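Local coordinates for E2A dna-binding protein (Human adenovirus 5, PDB 2WB0), which binds single-stranded DNA and acts in the elongation phase of viral strand-displacement replication, unwinding the template without ATP through its capacity to form multimers, at residues 18-24 against 44-49; 117-123 against 159-165; 177-181 against 336-340. Residues are numbered along the deposited sequence.

Contact 1 (18-24 against 44-49); sequences LMDKYHV and AVCKTW
V45 lies against the side chains of M19, Y22 and V24, at and just beyond the end of the helix that closes at K21: its CG2 is 3.5 Å from V24 CG1 and 4.1 Å from M19 CG, and its CG1 is 3.9 Å from Y22 CD2. Segment 44-49 is regular helix, with V45 chi1 t. Y22 (phi/psi -97/15) leaves the first helix, and H23, at 54/46, is the C-prime residue of a Schellman motif, with V24 N to M19 O and H23 N to D20 O both 3.0 Å. V24 then extends at -72/145, its CB 4.1 Å from A44 CB. CA atoms are nearest at Y22–V45 (5.7 Å) and V24–A44 (6.1 Å). Y22, chi1 m, points toward the 44-49 helix; its ring and the five-membered ring of W49 (chi1 t) meet obliquely, centroids 6.0 Å apart, planes at 84°. Beyond the segments, Y22 OH bonds to N317 and W49 NE1 to E316. No direct hydrogen bond crosses, but one water lies within hydrogen-bonding reach of three acceptors, Y22 O (2.8 Å), H23 O (2.6 Å) and T48 OG1 (2.9 Å), more than its two protons can serve at once; T48 OG1 donates to A44 O at 2.7 Å. L313 of helix 300-315 touches both Y22 and W49. This is apolar helix packing at a Schellman-terminated helix end, within the all-alpha domain.

Contact 2 (117-123 against 159-165); sequences MINKEHV and SNTDARC
Strand 118-123 pairs antiparallel with 159-165, which turns a corner at T161 and D162. Hydrogen-bonded pairs are I118–C165 (I118 N–C165 O and C165 N–I118 O, both 3.0 Å), K120–A163 (K120 N–A163 O 2.9 Å; A163 N–K120 O 3.1 Å, weak) and H122–N160 (H122 N–N160 O 2.6 Å; N160 N–H122 O 2.7 Å). N119–R164 and V123–S159 are non-hydrogen-bonded. A beta bulge shifts the register by one between K120 and H122; strands 118-123 and 163-165 run at 127°.

R164 (chi1 and chi2 m) reaches back to D162: NH1 to OD1 is a 2.5 Å salt bridge. N119 ND2 lies over one guanidinium face, 2.8 Å from R164 NH1, a donor like itself and not bonded to it, and bonds weakly to D162 OD1 (3.4 Å). D162 OD2 accepts from A190 N, and R164 NH2 donates to G107 O. On the other face, K120 NZ bonds to C172 O and H122 ND1 to S187. Backbone pairing joins the strands, while these polar ends tie the strand pair to neighbouring loops and the start of helix 189-206.

Contact 3 (177-181 against 336-340); sequences FSGKS and QYRNV
Two carbonyl oxygens that cannot bond each other, F177 O and N339 OD1, sit 3.0 Å apart; beside them a water accepts from F177 N at 3.3 Å and donates to N339 OD1 at 2.8 Å. S178 to S181 form a type I beta turn, with S181 N to S178 O at 3.0 Å; S178 OG, chi1 p, accepts from K180 N (3.1 Å) as an ST turn. Segment 336-340 is extended, Q336 and Y337 lying near -60/140. The nearest CA pairs are G179–N339 (4.9 Å) and S181–Y337 (5.4 Å). One direct hydrogen bond crosses, Y337 N to S181 O, 2.9 Å and nearly linear at 176°. Y337, chi1 t, presents its ring face to F177 (chi1 m): F177 CB stands 3.6 Å from the ring centroid, 4° off the normal, a CH-pi contact. The two rings barely overlap, with centroids 5.0 Å apart and planes at 29°. A second water donates to K180 O (2.7 Å) and Q336 OE1 (2.8 Å). S181 OG bonds to D169, and its side chain lies about 5 Å from zinc. Segment 336-340 thus packs on the turn leading into C182, a ligand of the C111, H113, C166, C182 zinc site.

In the fold
Contact 1 is buried helix packing in the all-alpha region, whereas contact 2 is partly buried and contact 3 lies at the surface; contact 1 sits across the chain's centre from both. Contacts 2 and 3 share a side, their nearest atoms about 7 Å apart and their centres about 19 Å, and both approach the same zinc: the side chain of M117 lies about 6 Å from it and that of S181 about 5 Å. They involve different elements, however, an antiparallel strand pair in one and two loops in the other. Bonding differs likewise: contact 1 has no direct bond but a bridging water, repeated backbone bonds cross contact 2, and a single backbone bond with CH-pi contact and bridging waters joins contact 3.

Contact 1 (18-24 against 44-49)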
ATOM      1  N   LEU A  18     -20.744 -10.732  13.879  1.00 24.15           N
ATOM      2  CA  LEU A  18     -19.460 -11.207  13.385  1.00 24.37           C
ATOM      3  C   LEU A  18     -18.525 -11.671  14.450  1.00 23.77           C
ATOM      4  O   LEU A  18     -17.955 -12.754  14.369  1.00 25.26           O
ATOM      5  CB  LEU A  18     -18.840 -10.089  12.490  1.00 22.37           C
ATOM      6  CG  LEU A  18     -18.926 -10.042  10.983  1.00 25.71           C
ATOM      7  CD1 LEU A  18     -19.771 -11.049  10.139  1.00 19.19           C
ATOM      8  CD2 LEU A  18     -19.034  -8.596  10.424  1.00 24.48           C
ATOM      9  N   MET A  19     -18.352 -10.889  15.508  1.00 24.68           N
ATOM     10  CA  MET A  19     -17.373 -11.211  16.520  1.00 23.09           C
ATOM     11  C   MET A  19     -17.848 -12.417  17.321  1.00 25.35           C
ATOM     12  O   MET A  19     -17.023 -13.193  17.849  1.00 25.08           O
ATOM     13  CB  MET A  19     -17.184 -10.020  17.489  1.00 24.21           C
ATOM     14  CG  MET A  19     -16.576  -8.751  16.828  1.00 22.84           C
ATOM     15  SD  MET A  19     -16.075  -7.481  18.003  1.00 25.97           S
ATOM     16  CE  MET A  19     -17.637  -6.748  18.481  1.00 27.61           C
ATOM     17  N   ASP A  20     -19.176 -12.555  17.452  1.00 25.47           N
ATOM     18  CA  ASP A  20     -19.690 -13.723  18.195  1.00 27.65           C
ATOM     19  C   ASP A  20     -19.416 -14.978  17.330  1.00 27.65           C
ATOM     20  O   ASP A  20     -18.779 -15.909  17.791  1.00 29.45           O
ATOM     21  CB  ASP A  20     -21.194 -13.565  18.440  1.00 28.04           C
ATOM     22  CG  ASP A  20     -21.514 -12.543  19.538  1.00 30.89           C
ATOM     23  OD1 ASP A  20     -20.667 -12.325  20.456  1.00 27.55           O
ATOM     24  OD2 ASP A  20     -22.627 -11.982  19.450  1.00 35.74           O
ATOM     25  N   LYS A  21     -19.872 -14.948  16.075  1.00 28.69           N
ATOM     26  CA  LYS A  21     -19.763 -16.081  15.143  1.00 28.57           C
ATOM     27  C   LYS A  21     -18.320 -16.557  14.990  1.00 29.45           C
ATOM     28  O   LYS A  21     -18.040 -17.763  14.920  1.00 30.20           O
ATOM     29  CB  LYS A  21     -20.344 -15.695  13.791  1.00 28.31           C
ATOM     30  CG  LYS A  21     -20.152 -16.773  12.688  1.00 28.14           C
ATOM     31  CD  LYS A  21     -20.963 -16.417  11.462  1.00 25.15           C
ATOM     32  CE  LYS A  21     -20.769 -17.438  10.320  1.00 26.28           C
ATOM     33  NZ  LYS A  21     -21.422 -16.838   9.178  1.00 27.64           N
ATOM     34  N   TYR A  22     -17.381 -15.618  14.965  1.00 28.72           N
ATOM     35  CA  TYR A  22     -15.973 -15.966  14.805  1.00 28.97           C
ATOM     36  C   TYR A  22     -15.170 -16.049  16.097  1.00 29.91           C
ATOM     37  O   TYR A  22     -13.933 -16.100  16.069  1.00 29.47           O
ATOM     38  CB  TYR A  22     -15.325 -15.125  13.700  1.00 27.92           C
ATOM     39  CG  TYR A  22     -16.008 -15.382  12.364  1.00 26.14           C
ATOM     40  CD1 TYR A  22     -15.659 -16.503  11.575  1.00 26.85           C
ATOM     41  CD2 TYR A  22     -17.000 -14.533  11.904  1.00 26.68           C
ATOM     42  CE1 TYR A  22     -16.306 -16.737  10.363  1.00 23.02           C
ATOM     43  CE2 TYR A  22     -17.635 -14.735  10.721  1.00 25.02           C
ATOM     44  CZ  TYR A  22     -17.293 -15.838   9.950  1.00 24.94           C
ATOM     45  OH  TYR A  22     -17.955 -15.973   8.767  1.00 24.65           O
ATOM     46  N   HIS A  23     -15.888 -16.106  17.234  1.00 30.25           N
ATOM     47  CA  HIS A  23     -15.282 -16.386  18.543  1.00 32.60           C
ATOM     48  C   HIS A  23     -14.133 -15.451  18.851  1.00 32.07           C
ATOM     49  O   HIS A  23     -13.054 -15.895  19.261  1.00 31.85           O
ATOM     50  CB  HIS A  23     -14.836 -17.864  18.616  1.00 34.26           C
ATOM     51  CG  HIS A  23     -15.885 -18.803  18.112  1.00 40.67           C
ATOM     52  ND1 HIS A  23     -17.052 -19.053  18.816  1.00 44.08           N
ATOM     53  CD2 HIS A  23     -15.990 -19.488  16.941  1.00 44.19           C
ATOM     54  CE1 HIS A  23     -17.814 -19.879  18.116  1.00 45.10           C
ATOM     55  NE2 HIS A  23     -17.199 -20.150  16.971  1.00 45.92           N
ATOM     56  N   VAL A  24     -14.335 -14.148  18.614  1.00 32.12           N
ATOM     57  CA  VAL A  24     -13.247 -13.238  18.956  1.00 31.44           C
ATOM     58  C   VAL A  24     -13.128 -13.097  20.473  1.00 32.10           C
ATOM     59  O   VAL A  24     -14.144 -13.141  21.189  1.00 31.47           O
ATOM     60  CB  VAL A  24     -13.164 -11.908  18.086  1.00 32.42           C
ATOM     61  CG1 VAL A  24     -14.156 -11.878  16.955  1.00 33.28           C
ATOM     62  CG2 VAL A  24     -13.105 -10.603  18.920  1.00 27.77           C
ATOM     63  N   ALA A  44      -9.285  -9.722  14.059  1.00 22.19           N
ATOM     64  CA  ALA A  44      -9.443 -11.054  14.697  1.00 22.54           C
ATOM     65  C   ALA A  44     -10.577 -11.862  14.039  1.00 22.65           C
ATOM     66  O   ALA A  44     -10.452 -13.079  13.831  1.00 21.98           O
ATOM     67  CB  ALA A  44      -9.625 -10.913  16.189  1.00 23.95           C
ATOM     68  N   VAL A  45     -11.649 -11.188  13.630  1.00 20.77           N
ATOM     69  CA  VAL A  45     -12.637 -11.836  12.779  1.00 20.90           C
ATOM     70  C   VAL A  45     -11.994 -12.403  11.481  1.00 21.67           C
ATOM     71  O   VAL A  45     -12.144 -13.619  11.104  1.00 20.64           O
ATOM     72  CB  VAL A  45     -13.785 -10.862  12.431  1.00 19.67           C
ATOM     73  CG1 VAL A  45     -14.695 -11.448  11.388  1.00 19.71           C
ATOM     74  CG2 VAL A  45     -14.585 -10.497  13.736  1.00 21.44           C
ATOM     75  N   CYS A  46     -11.230 -11.537  10.816  1.00 21.22           N
ATOM     76  CA  CYS A  46     -10.695 -11.924   9.538  1.00 20.04           C
ATOM     77  C   CYS A  46      -9.693 -13.090   9.713  1.00 21.53           C
ATOM     78  O   CYS A  46      -9.686 -14.023   8.915  1.00 22.05           O
ATOM     79  CB  CYS A  46     -10.021 -10.692   8.927  1.00 18.39           C
ATOM     80  SG  CYS A  46     -11.217  -9.413   8.437  1.00 18.41           S
ATOM     81  N   LYS A  47      -8.813 -12.990  10.715  1.00 21.39           N
ATOM     82  CA  LYS A  47      -7.764 -13.977  10.916  1.00 23.98           C
ATOM     83  C   LYS A  47      -8.425 -15.316  11.247  1.00 24.54           C
ATOM     84  O   LYS A  47      -8.040 -16.380  10.758  1.00 24.00           O
ATOM     85  CB  LYS A  47      -6.857 -13.534  12.077  1.00 24.48           C
ATOM     86  CG  LYS A  47      -5.693 -14.492  12.407  1.00 27.09           C
ATOM     87  CD  LYS A  47      -4.695 -14.636  11.215  1.00 30.17           C
ATOM     88  CE  LYS A  47      -3.423 -15.559  11.505  1.00 34.10           C
ATOM     89  NZ  LYS A  47      -2.286 -15.281  10.486  1.00 35.29           N
ATOM     90  N   THR A  48      -9.463 -15.263  12.074  1.00 24.28           N
ATOM     91  CA  THR A  48     -10.212 -16.473  12.376  1.00 25.78           C
ATOM     92  C   THR A  48     -10.833 -17.099  11.110  1.00 25.06           C
ATOM     93  O   THR A  48     -10.707 -18.333  10.902  1.00 23.79           O
ATOM     94  CB  THR A  48     -11.258 -16.248  13.534  1.00 26.17           C
ATOM     95  OG1 THR A  48     -10.576 -15.660  14.636  1.00 31.40           O
ATOM     96  CG2 THR A  48     -11.834 -17.553  14.031  1.00 28.01           C
ATOM     97  N   TRP A  49     -11.428 -16.263  10.244  1.00 23.74           N
ATOM     98  CA  TRP A  49     -12.033 -16.756   9.002  1.00 24.11           C
ATOM     99  C   TRP A  49     -10.956 -17.364   8.039  1.00 24.54           C
ATOM    100  O   TRP A  49     -11.155 -18.423   7.399  1.00 25.57           O
ATOM    101  CB  TRP A  49     -12.867 -15.645   8.370  1.00 22.35           C
ATOM    102  CG  TRP A  49     -13.421 -15.928   6.976  1.00 20.41           C
ATOM    103  CD1 TRP A  49     -14.598 -16.554   6.683  1.00 22.51           C
ATOM    104  CD2 TRP A  49     -12.865 -15.523   5.718  1.00 19.03           C
ATOM    105  NE1 TRP A  49     -14.805 -16.590   5.323  1.00 24.92           N
ATOM    106  CE2 TRP A  49     -13.767 -15.946   4.702  1.00 22.56           C
ATOM    107  CE3 TRP A  49     -11.682 -14.854   5.337  1.00 21.20           C
ATOM    108  CZ2 TRP A  49     -13.523 -15.745   3.319  1.00 22.89           C
ATOM    109  CZ3 TRP A  49     -11.453 -14.634   3.954  1.00 22.22           C
ATOM    110  CH2 TRP A  49     -12.377 -15.074   2.962  1.00 18.63           C
TER
HETATM  111  O   HOH W   1     -11.473 -16.350  17.295  1.00 38.49           O

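Contact 2 (117-123 against 159-165)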
ATOM      1  N   MET A 117       8.605  10.536 -14.726  1.00 15.94           N
ATOM      2  CA  MET A 117       9.829  10.477 -13.940  1.00 17.90           C
ATOM      3  C   MET A 117      11.088  10.575 -14.802  1.00 19.28           C
ATOM      4  O   MET A 117      11.171   9.954 -15.843  1.00 20.18           O
ATOM      5  CB  MET A 117       9.880   9.202 -13.039  1.00 15.82           C
ATOM      6  CG  MET A 117       8.678   9.187 -12.007  1.00 16.61           C
ATOM      7  SD  MET A 117       8.665   7.605 -11.033  1.00 17.37           S
ATOM      8  CE  MET A 117      10.020   7.949  -9.867  1.00 16.87           C
ATOM      9  N   ILE A 118      12.055  11.363 -14.310  1.00 20.55           N
ATOM     10  CA  ILE A 118      13.261  11.669 -15.054  1.00 20.15           C
ATOM     11  C   ILE A 118      14.314  10.599 -14.895  1.00 21.65           C
ATOM     12  O   ILE A 118      14.522  10.097 -13.799  1.00 20.96           O
ATOM     13  CB  ILE A 118      13.796  13.029 -14.576  1.00 20.57           C
ATOM     14  CG1 ILE A 118      12.729  14.127 -14.745  1.00 20.14           C
ATOM     15  CG2 ILE A 118      15.168  13.379 -15.294  1.00 20.90           C
ATOM     16  CD1 ILE A 118      12.365  14.364 -16.168  1.00 20.65           C
ATOM     17  N   ASN A 119      15.031  10.256 -15.969  1.00 22.30           N
ATOM     18  CA  ASN A 119      16.092   9.262 -15.859  1.00 24.79           C
ATOM     19  C   ASN A 119      17.287   9.821 -15.090  1.00 25.12           C
ATOM     20  O   ASN A 119      17.605  10.944 -15.249  1.00 25.82           O
ATOM     21  CB  ASN A 119      16.569   8.821 -17.254  1.00 26.59           C
ATOM     22  CG  ASN A 119      15.777   7.637 -17.792  1.00 34.40           C
ATOM     23  OD1 ASN A 119      14.757   7.811 -18.471  1.00 39.70           O
ATOM     24  ND2 ASN A 119      16.237   6.407 -17.466  1.00 39.42           N
ATOM     25  N   LYS A 120      17.939   8.995 -14.271  1.00 26.62           N
ATOM     26  CA  LYS A 120      19.094   9.372 -13.422  1.00 28.57           C
ATOM     27  C   LYS A 120      20.061   8.186 -13.433  1.00 29.78           C
ATOM     28  O   LYS A 120      19.639   7.030 -13.505  1.00 28.27           O
ATOM     29  CB  LYS A 120      18.701   9.467 -11.945  1.00 28.19           C
ATOM     30  CG  LYS A 120      18.100  10.744 -11.459  1.00 28.69           C
ATOM     31  CD  LYS A 120      19.104  11.536 -10.622  1.00 31.99           C
ATOM     32  CE  LYS A 120      18.812  13.026 -10.637  1.00 29.72           C
ATOM     33  NZ  LYS A 120      17.772  13.365  -9.593  1.00 30.83           N
ATOM     34  N   GLU A 121      21.346   8.475 -13.272  1.00 31.43           N
ATOM     35  CA  GLU A 121      22.271   7.407 -12.914  1.00 33.69           C
ATOM     36  C   GLU A 121      22.350   7.276 -11.372  1.00 33.34           C
ATOM     37  O   GLU A 121      22.397   8.277 -10.655  1.00 34.64           O
ATOM     38  CB  GLU A 121      23.621   7.642 -13.567  1.00 34.17           C
ATOM     39  CG  GLU A 121      24.789   7.055 -12.790  1.00 40.09           C
ATOM     40  CD  GLU A 121      25.985   6.745 -13.683  1.00 46.63           C
ATOM     41  OE1 GLU A 121      26.073   7.318 -14.822  1.00 48.86           O
ATOM     42  OE2 GLU A 121      26.794   5.880 -13.249  1.00 48.75           O
ATOM     43  N   HIS A 122      22.298   6.058 -10.854  1.00 32.18           N
ATOM     44  CA  HIS A 122      22.333   5.862  -9.411  1.00 32.44           C
ATOM     45  C   HIS A 122      23.455   4.884  -9.074  1.00 34.73           C
ATOM     46  O   HIS A 122      23.355   3.715  -9.417  1.00 32.91           O
ATOM     47  CB  HIS A 122      21.011   5.290  -8.946  1.00 30.88           C
ATOM     48  CG  HIS A 122      20.909   5.130  -7.471  1.00 29.13           C
ATOM     49  ND1 HIS A 122      20.179   4.118  -6.887  1.00 28.19           N
ATOM     50  CD2 HIS A 122      21.484   5.812  -6.452  1.00 30.10           C
ATOM     51  CE1 HIS A 122      20.231   4.234  -5.570  1.00 28.30           C
ATOM     52  NE2 HIS A 122      21.035   5.237  -5.275  1.00 29.38           N
ATOM     53  N   VAL A 123      24.526   5.373  -8.422  1.00 38.28           N
ATOM     54  CA  VAL A 123      25.679   4.500  -8.074  1.00 40.81           C
ATOM     55  C   VAL A 123      25.560   4.062  -6.621  1.00 43.08           C
ATOM     56  O   VAL A 123      25.483   4.909  -5.728  1.00 43.38           O
ATOM     57  CB  VAL A 123      27.066   5.144  -8.384  1.00 40.88           C
ATOM     58  CG1 VAL A 123      27.180   5.552  -9.859  1.00 41.36           C
ATOM     59  CG2 VAL A 123      27.325   6.325  -7.504  1.00 41.87           C
ATOM     60  N   SER A 159      26.411   0.264 -10.601  1.00 51.28           N
ATOM     61  CA  SER A 159      25.949   1.401 -11.421  1.00 49.78           C
ATOM     62  C   SER A 159      24.539   1.165 -11.958  1.00 48.30           C
ATOM     63  O   SER A 159      24.332   0.342 -12.861  1.00 48.75           O
ATOM     64  CB  SER A 159      26.902   1.691 -12.594  1.00 50.19           C
ATOM     65  OG  SER A 159      28.119   2.280 -12.162  1.00 51.32           O
ATOM     66  N   ASN A 160      23.555   1.867 -11.413  1.00 45.84           N
ATOM     67  CA  ASN A 160      22.209   1.744 -11.953  1.00 43.30           C
ATOM     68  C   ASN A 160      22.001   2.917 -12.896  1.00 41.55           C
ATOM     69  O   ASN A 160      21.680   4.025 -12.421  1.00 42.00           O
ATOM     70  CB  ASN A 160      21.141   1.784 -10.837  1.00 44.11           C
ATOM     71  CG  ASN A 160      21.075   0.510 -10.013  1.00 44.97           C
ATOM     72  OD1 ASN A 160      21.326  -0.579 -10.496  1.00 45.85           O
ATOM     73  ND2 ASN A 160      20.688   0.654  -8.759  1.00 50.89           N
ATOM     74  N   THR A 161      22.130   2.702 -14.206  1.00 37.36           N
ATOM     75  CA  THR A 161      21.986   3.804 -15.175  1.00 35.06           C
ATOM     76  C   THR A 161      20.540   4.014 -15.648  1.00 33.12           C
ATOM     77  O   THR A 161      20.247   4.834 -16.520  1.00 31.81           O
ATOM     78  CB  THR A 161      22.874   3.582 -16.434  1.00 36.28           C
ATOM     79  OG1 THR A 161      22.439   2.389 -17.095  1.00 35.29           O
ATOM     80  CG2 THR A 161      24.332   3.472 -16.028  1.00 33.78           C
ATOM     81  N   ASP A 162      19.633   3.255 -15.059  1.00 29.61           N
ATOM     82  CA  ASP A 162      18.241   3.324 -15.446  1.00 27.12           C
ATOM     83  C   ASP A 162      17.335   3.726 -14.257  1.00 24.56           C
ATOM     84  O   ASP A 162      16.165   3.313 -14.211  1.00 23.89           O
ATOM     85  CB  ASP A 162      17.839   1.955 -16.009  1.00 28.14           C
ATOM     86  CG  ASP A 162      16.453   1.952 -16.597  1.00 32.36           C
ATOM     87  OD1 ASP A 162      16.051   2.986 -17.230  1.00 32.24           O
ATOM     88  OD2 ASP A 162      15.766   0.916 -16.408  1.00 34.28           O
ATOM     89  N   ALA A 163      17.859   4.520 -13.311  1.00 20.41           N
ATOM     90  CA  ALA A 163      17.033   5.024 -12.196  1.00 18.59           C
ATOM     91  C   ALA A 163      16.078   6.138 -12.637  1.00 18.08           C
ATOM     92  O   ALA A 163      16.226   6.709 -13.731  1.00 17.67           O
ATOM     93  CB  ALA A 163      17.929   5.505 -11.039  1.00 18.26           C
ATOM     94  N   ARG A 164      15.029   6.376 -11.831  1.00 17.59           N
ATOM     95  CA  ARG A 164      13.968   7.324 -12.188  1.00 17.12           C
ATOM     96  C   ARG A 164      13.676   8.054 -10.919  1.00 16.83           C
ATOM     97  O   ARG A 164      13.502   7.418  -9.866  1.00 16.18           O
ATOM     98  CB  ARG A 164      12.663   6.568 -12.579  1.00 17.80           C
ATOM     99  CG  ARG A 164      12.937   5.589 -13.701  1.00 20.95           C
ATOM    100  CD  ARG A 164      12.953   6.397 -15.047  1.00 26.74           C
ATOM    101  NE  ARG A 164      12.585   5.472 -16.131  1.00 33.84           N
ATOM    102  CZ  ARG A 164      13.454   4.613 -16.600  1.00 32.38           C
ATOM    103  NH1 ARG A 164      14.643   4.649 -16.059  1.00 33.46           N
ATOM    104  NH2 ARG A 164      13.174   3.745 -17.582  1.00 33.83           N
ATOM    105  N   CYS A 165      13.556   9.360 -11.017  1.00 17.23           N
ATOM    106  CA  CYS A 165      13.178  10.226  -9.903  1.00 15.29           C
ATOM    107  C   CYS A 165      11.901  11.068 -10.202  1.00 16.18           C
ATOM    108  O   CYS A 165      11.511  11.275 -11.374  1.00 16.16           O
ATOM    109  CB  CYS A 165      14.379  11.148  -9.556  1.00 16.69           C
ATOM    110  SG  CYS A 165      14.708  12.466 -10.805  1.00 18.48           S
TER
HETATM  111  O   HOH W   2      10.140   7.544 -16.874  1.00 18.55           O

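Contact 3 (177-181 against 336-340)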
ATOM      1  N   PHE A 177      15.639  13.450  -1.725  1.00 25.31           N
ATOM      2  CA  PHE A 177      14.352  14.027  -2.007  1.00 24.48           C
ATOM      3  C   PHE A 177      14.285  15.498  -1.607  1.00 24.63           C
ATOM      4  O   PHE A 177      14.678  15.878  -0.498  1.00 24.86           O
ATOM      5  CB  PHE A 177      13.285  13.188  -1.319  1.00 23.95           C
ATOM      6  CG  PHE A 177      13.362  11.713  -1.633  1.00 23.60           C
ATOM      7  CD1 PHE A 177      12.747  11.208  -2.786  1.00 23.89           C
ATOM      8  CD2 PHE A 177      14.055  10.816  -0.781  1.00 23.01           C
ATOM      9  CE1 PHE A 177      12.781   9.818  -3.083  1.00 21.69           C
ATOM     10  CE2 PHE A 177      14.115   9.429  -1.086  1.00 19.64           C
ATOM     11  CZ  PHE A 177      13.471   8.940  -2.231  1.00 22.23           C
ATOM     12  N   SER A 178      13.797  16.311  -2.524  1.00 23.48           N
ATOM     13  CA  SER A 178      13.557  17.735  -2.268  1.00 22.86           C
ATOM     14  C   SER A 178      12.291  17.941  -1.442  1.00 23.54           C
ATOM     15  O   SER A 178      11.457  17.021  -1.332  1.00 23.12           O
ATOM     16  CB  SER A 178      13.406  18.456  -3.615  1.00 23.10           C
ATOM     17  OG  SER A 178      12.082  18.303  -4.142  1.00 20.97           O
ATOM     18  N   GLY A 179      12.091  19.182  -0.961  1.00 22.32           N
ATOM     19  CA  GLY A 179      10.880  19.582  -0.228  1.00 21.43           C
ATOM     20  C   GLY A 179       9.622  19.581  -1.088  1.00 21.79           C
ATOM     21  O   GLY A 179       8.516  19.738  -0.592  1.00 21.86           O
ATOM     22  N   LYS A 180       9.781  19.386  -2.393  1.00 20.61           N
ATOM     23  CA  LYS A 180       8.600  19.305  -3.263  1.00 20.44           C
ATOM     24  C   LYS A 180       8.390  17.901  -3.813  1.00 18.65           C
ATOM     25  O   LYS A 180       7.491  17.689  -4.644  1.00 19.19           O
ATOM     26  CB  LYS A 180       8.754  20.262  -4.432  1.00 20.32           C
ATOM     27  CG  LYS A 180       8.656  21.768  -3.980  1.00 24.97           C
ATOM     28  CD  LYS A 180       8.891  22.672  -5.179  1.00 31.18           C
ATOM     29  CE  LYS A 180       8.822  24.183  -4.774  1.00 36.32           C
ATOM     30  NZ  LYS A 180       7.594  24.408  -3.936  1.00 37.14           N
ATOM     31  N   SER A 181       9.215  16.958  -3.375  1.00 16.37           N
ATOM     32  CA  SER A 181       9.123  15.568  -3.864  1.00 16.10           C
ATOM     33  C   SER A 181       7.845  14.898  -3.409  1.00 17.00           C
ATOM     34  O   SER A 181       7.267  15.301  -2.399  1.00 14.74           O
ATOM     35  CB  SER A 181      10.257  14.734  -3.280  1.00 18.50           C
ATOM     36  OG  SER A 181      10.252  13.436  -3.865  1.00 17.47           O
ATOM     37  N   GLN A 336       3.239  15.633   0.299  1.00 19.43           N
ATOM     38  CA  GLN A 336       4.603  16.071   0.001  1.00 19.32           C
ATOM     39  C   GLN A 336       5.660  15.596   0.985  1.00 18.42           C
ATOM     40  O   GLN A 336       5.420  15.582   2.198  1.00 19.46           O
ATOM     41  CB  GLN A 336       4.603  17.602  -0.018  1.00 20.30           C
ATOM     42  CG  GLN A 336       5.734  18.205  -0.701  1.00 21.24           C
ATOM     43  CD  GLN A 336       5.394  19.653  -1.024  1.00 25.75           C
ATOM     44  OE1 GLN A 336       5.110  20.027  -2.172  1.00 24.95           O
ATOM     45  NE2 GLN A 336       5.384  20.457   0.005  1.00 23.89           N
ATOM     46  N   TYR A 337       6.816  15.184   0.470  1.00 17.51           N
ATOM     47  CA  TYR A 337       7.905  14.710   1.277  1.00 18.49           C
ATOM     48  C   TYR A 337       8.315  15.871   2.191  1.00 19.02           C
ATOM     49  O   TYR A 337       8.287  17.030   1.753  1.00 18.88           O
ATOM     50  CB  TYR A 337       9.087  14.395   0.364  1.00 18.57           C
ATOM     51  CG  TYR A 337      10.215  13.721   1.039  1.00 18.49           C
ATOM     52  CD1 TYR A 337      11.256  14.452   1.618  1.00 20.16           C
ATOM     53  CD2 TYR A 337      10.299  12.330   1.041  1.00 18.09           C
ATOM     54  CE1 TYR A 337      12.329  13.795   2.245  1.00 18.53           C
ATOM     55  CE2 TYR A 337      11.377  11.674   1.623  1.00 20.66           C
ATOM     56  CZ  TYR A 337      12.366  12.420   2.248  1.00 19.14           C
ATOM     57  OH  TYR A 337      13.406  11.756   2.795  1.00 19.94           O
ATOM     58  N   ARG A 338       8.627  15.532   3.450  1.00 18.95           N
ATOM     59  CA  ARG A 338       9.079  16.520   4.406  1.00 19.53           C
ATOM     60  C   ARG A 338      10.544  16.461   4.569  1.00 20.45           C
ATOM     61  O   ARG A 338      11.108  15.660   5.336  1.00 20.04           O
ATOM     62  CB  ARG A 338       8.353  16.422   5.758  1.00 18.41           C
ATOM     63  CG  ARG A 338       6.822  16.632   5.563  1.00 18.36           C
ATOM     64  CD  ARG A 338       6.046  16.632   6.921  1.00 23.21           C
ATOM     65  NE  ARG A 338       6.425  17.832   7.733  1.00 25.95           N
ATOM     66  CZ  ARG A 338       6.862  17.812   8.993  1.00 27.19           C
ATOM     67  NH1 ARG A 338       6.988  16.671   9.685  1.00 22.58           N
ATOM     68  NH2 ARG A 338       7.202  18.956   9.555  1.00 29.43           N
ATOM     69  N   ASN A 339      11.172  17.409   3.891  1.00 21.61           N
ATOM     70  CA  ASN A 339      12.603  17.339   3.758  1.00 23.56           C
ATOM     71  C   ASN A 339      13.255  18.166   4.869  1.00 23.67           C
ATOM     72  O   ASN A 339      12.729  19.186   5.239  1.00 25.10           O
ATOM     73  CB  ASN A 339      13.039  17.942   2.398  1.00 24.96           C
ATOM     74  CG  ASN A 339      14.496  17.731   2.179  1.00 29.50           C
ATOM     75  OD1 ASN A 339      14.992  16.613   2.394  1.00 34.73           O
ATOM     76  ND2 ASN A 339      15.223  18.797   1.859  1.00 35.56           N
ATOM     77  N   VAL A 340      14.394  17.732   5.376  1.00 24.45           N
ATOM     78  CA  VAL A 340      15.194  18.644   6.158  1.00 26.71           C
ATOM     79  C   VAL A 340      16.603  18.624   5.523  1.00 26.51           C
ATOM     80  O   VAL A 340      17.113  17.581   5.242  1.00 25.17           O
ATOM     81  CB  VAL A 340      15.061  18.400   7.725  1.00 27.83           C
ATOM     82  CG1 VAL A 340      15.329  16.959   8.092  1.00 30.19           C
ATOM     83  CG2 VAL A 340      15.980  19.420   8.507  1.00 28.77           C
TER
HETATM   84  O   HOH W   3      16.370  14.492   1.281  1.00 41.33           O
HETATM   85  O   HOH W   4       5.075  18.936  -4.766  1.00 23.31           O